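Local coordinates for nitrogen regulatory protein P-II (Thiomonas intermedia, PDB 5DS7) that binds adenine nucleotides at the clefts between the subunits of its trimer and probably regulates enzyme activity, as P-II signalling proteins do, at residues Leu12-Glu17 / Ile64-Ala69. Numbering follows the deposited sequence.
With AMP (adenosine monophosphate), chain E.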
# COMPACT_ATOMS: atom_id res chain seq x y z
N LEU B 12 5.77 -0.71 7.27
CA LEU B 12 5.51 0.72 7.34
C LEU B 12 5.20 1.30 5.97
O LEU B 12 5.82 0.90 4.98
CB LEU B 12 6.71 1.44 7.92
CG LEU B 12 7.25 0.95 9.26
CD1 LEU B 12 8.40 1.83 9.62
CD2 LEU B 12 6.17 1.05 10.29
N GLU B 13 4.25 2.24 5.91
CA GLU B 13 4.09 3.09 4.74
C GLU B 13 4.41 4.52 5.17
O GLU B 13 3.74 5.08 6.04
CB GLU B 13 2.68 2.99 4.15
CG GLU B 13 2.41 1.62 3.55
CD GLU B 13 0.99 1.44 3.01
OE1 GLU B 13 0.68 0.33 2.50
OE2 GLU B 13 0.18 2.39 3.09
N ILE B 14 5.45 5.08 4.59
CA ILE B 14 5.92 6.41 4.98
C ILE B 14 5.75 7.35 3.81
O ILE B 14 6.34 7.13 2.75
CB ILE B 14 7.38 6.38 5.42
CG1 ILE B 14 7.58 5.24 6.43
CG2 ILE B 14 7.81 7.76 5.97
CD1 ILE B 14 8.99 4.67 6.45
N ILE B 15 4.93 8.38 3.99
CA ILE B 15 4.60 9.29 2.91
C ILE B 15 5.16 10.65 3.23
O ILE B 15 4.87 11.19 4.29
CB ILE B 15 3.07 9.35 2.72
CG1 ILE B 15 2.55 7.94 2.41
CG2 ILE B 15 2.68 10.33 1.63
CD1 ILE B 15 1.05 7.82 2.53
N LEU B 16 6.00 11.19 2.35
CA LEU B 16 6.63 12.49 2.58
C LEU B 16 7.16 13.07 1.26
O LEU B 16 7.19 12.38 0.24
CB LEU B 16 7.76 12.37 3.62
CG LEU B 16 9.08 11.75 3.16
CD1 LEU B 16 10.00 11.58 4.35
CD2 LEU B 16 8.88 10.42 2.43
N GLU B 17 7.54 14.34 1.28
CA GLU B 17 8.06 15.00 0.08
C GLU B 17 9.38 14.37 -0.36
O GLU B 17 10.22 14.03 0.48
CB GLU B 17 8.23 16.51 0.33
CG GLU B 17 6.93 17.26 0.55
CD GLU B 17 7.15 18.62 1.26
OE1 GLU B 17 7.46 18.62 2.46
OE2 GLU B 17 7.02 19.67 0.60
N ILE B 64 6.48 10.96 -2.16
CA ILE B 64 6.78 9.54 -2.33
C ILE B 64 6.19 8.73 -1.17
O ILE B 64 5.83 9.29 -0.14
CB ILE B 64 8.31 9.27 -2.43
CG1 ILE B 64 9.00 9.59 -1.10
CG2 ILE B 64 8.93 10.08 -3.55
CD1 ILE B 64 10.49 9.22 -1.07
N MET B 65 6.12 7.43 -1.35
CA MET B 65 5.69 6.58 -0.28
C MET B 65 6.74 5.49 -0.18
O MET B 65 6.94 4.74 -1.11
CB MET B 65 4.30 5.99 -0.51
CG MET B 65 3.95 4.82 0.39
SD MET B 65 2.24 4.22 0.36
CE MET B 65 2.08 3.63 -1.31
N ILE B 66 7.40 5.42 0.95
CA ILE B 66 8.36 4.35 1.21
C ILE B 66 7.68 3.20 1.97
O ILE B 66 7.12 3.39 3.07
CB ILE B 66 9.58 4.88 2.01
CG1 ILE B 66 10.28 5.99 1.23
CG2 ILE B 66 10.55 3.75 2.35
CD1 ILE B 66 11.20 6.85 2.11
N ILE B 67 7.72 2.03 1.37
CA ILE B 67 7.21 0.81 1.99
C ILE B 67 8.36 0.02 2.56
O ILE B 67 9.33 -0.30 1.84
CB ILE B 67 6.45 -0.06 0.98
CG1 ILE B 67 5.35 0.77 0.30
CG2 ILE B 67 5.91 -1.30 1.64
CD1 ILE B 67 4.94 0.22 -1.08
N ALA B 68 8.28 -0.32 3.85
CA ALA B 68 9.36 -1.06 4.49
C ALA B 68 8.81 -2.11 5.40
O ALA B 68 8.18 -1.80 6.40
CB ALA B 68 10.25 -0.12 5.27
N ALA B 69 9.01 -3.37 5.05
CA ALA B 69 8.71 -4.47 5.95
C ALA B 69 9.83 -4.58 6.98
O ALA B 69 11.00 -4.68 6.63
CB ALA B 69 8.54 -5.77 5.19
P AMP E . 15.71 -8.64 -3.00
O1P AMP E . 16.33 -8.60 -1.63
O2P AMP E . 16.71 -8.48 -4.11
O3P AMP E . 14.69 -9.73 -3.24
O5' AMP E . 14.84 -7.31 -3.10
C5' AMP E . 14.16 -6.99 -4.30
C4' AMP E . 13.22 -5.83 -4.12
O4' AMP E . 12.17 -6.19 -3.18
C3' AMP E . 13.83 -4.57 -3.54
O3' AMP E . 14.50 -3.79 -4.51
C2' AMP E . 12.64 -3.87 -2.91
O2' AMP E . 11.91 -3.15 -3.88
C1' AMP E . 11.80 -5.05 -2.43
N9 AMP E . 12.05 -5.32 -1.00
C8 AMP E . 13.01 -6.11 -0.49
N7 AMP E . 12.98 -6.08 0.86
C5 AMP E . 12.01 -5.25 1.23
C6 AMP E . 11.46 -4.75 2.50
N6 AMP E . 11.95 -5.16 3.69
N1 AMP E . 10.44 -3.87 2.45
C2 AMP E . 9.94 -3.45 1.28
N3 AMP E . 10.39 -3.85 0.08
C4 AMP E . 11.40 -4.74 0.01
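With chi1 at 76° in Leu-16 and 66° in Ile-64, Leu-16 CG and Ile-64 CG1 each sit between the backbone N and the carbonyl carbon of their own residue, and the two side chains run side by side, Leu-16 CD2 lying 3.6 Å from Ile-64 CG1. They close one end of an antiparallel ladder between the two central strands of the P-II ferredoxin-like fold, whose strand order is 2-3-1-4. Three hydrogen-bonded pairs, Leu-12 with Ala-68, Ile-14 with Ile-66 and Leu-16 with Ile-64, give six N-H to O=C bonds; the shortest runs from Ile-66 N to Ile-14 O at 2.7 Å. In the intervening pairs CA-H groups point at the same carbonyls, as with Met-65 CA at 3.1 Å from Ile-14 O.

Side chains of the hydrogen-bonded pairs face helices 21-31 and 75-88: Ile-14 meets Phe-82 and Phe-86, and Ile-66 meets Ala-24 and Leu-28. On the other face, which packs against the second subunit, Met-65 CB lies 3.9 Å from Ile-15 CG1. Met-65 CG stands anti to the backbone N and the chain stays extended to SD, which brings it alongside Glu-13, both side chains pointing the same way, with Met-65 SD 3.9 Å from Glu-13 OE2. That buried carboxylate is salt-bridged through OE1 to Lys-11 NZ and through OE2 to Lys-11 NZ of the second subunit, a pairing that probably stabilises its negative charge.

Beyond the ladder, Ala-69 reads the adenine edge of AMP with its backbone: its N donates to N1 at 3.0 Å, nearly straight at 170°, and its O accepts from N6 at 3.1 Å.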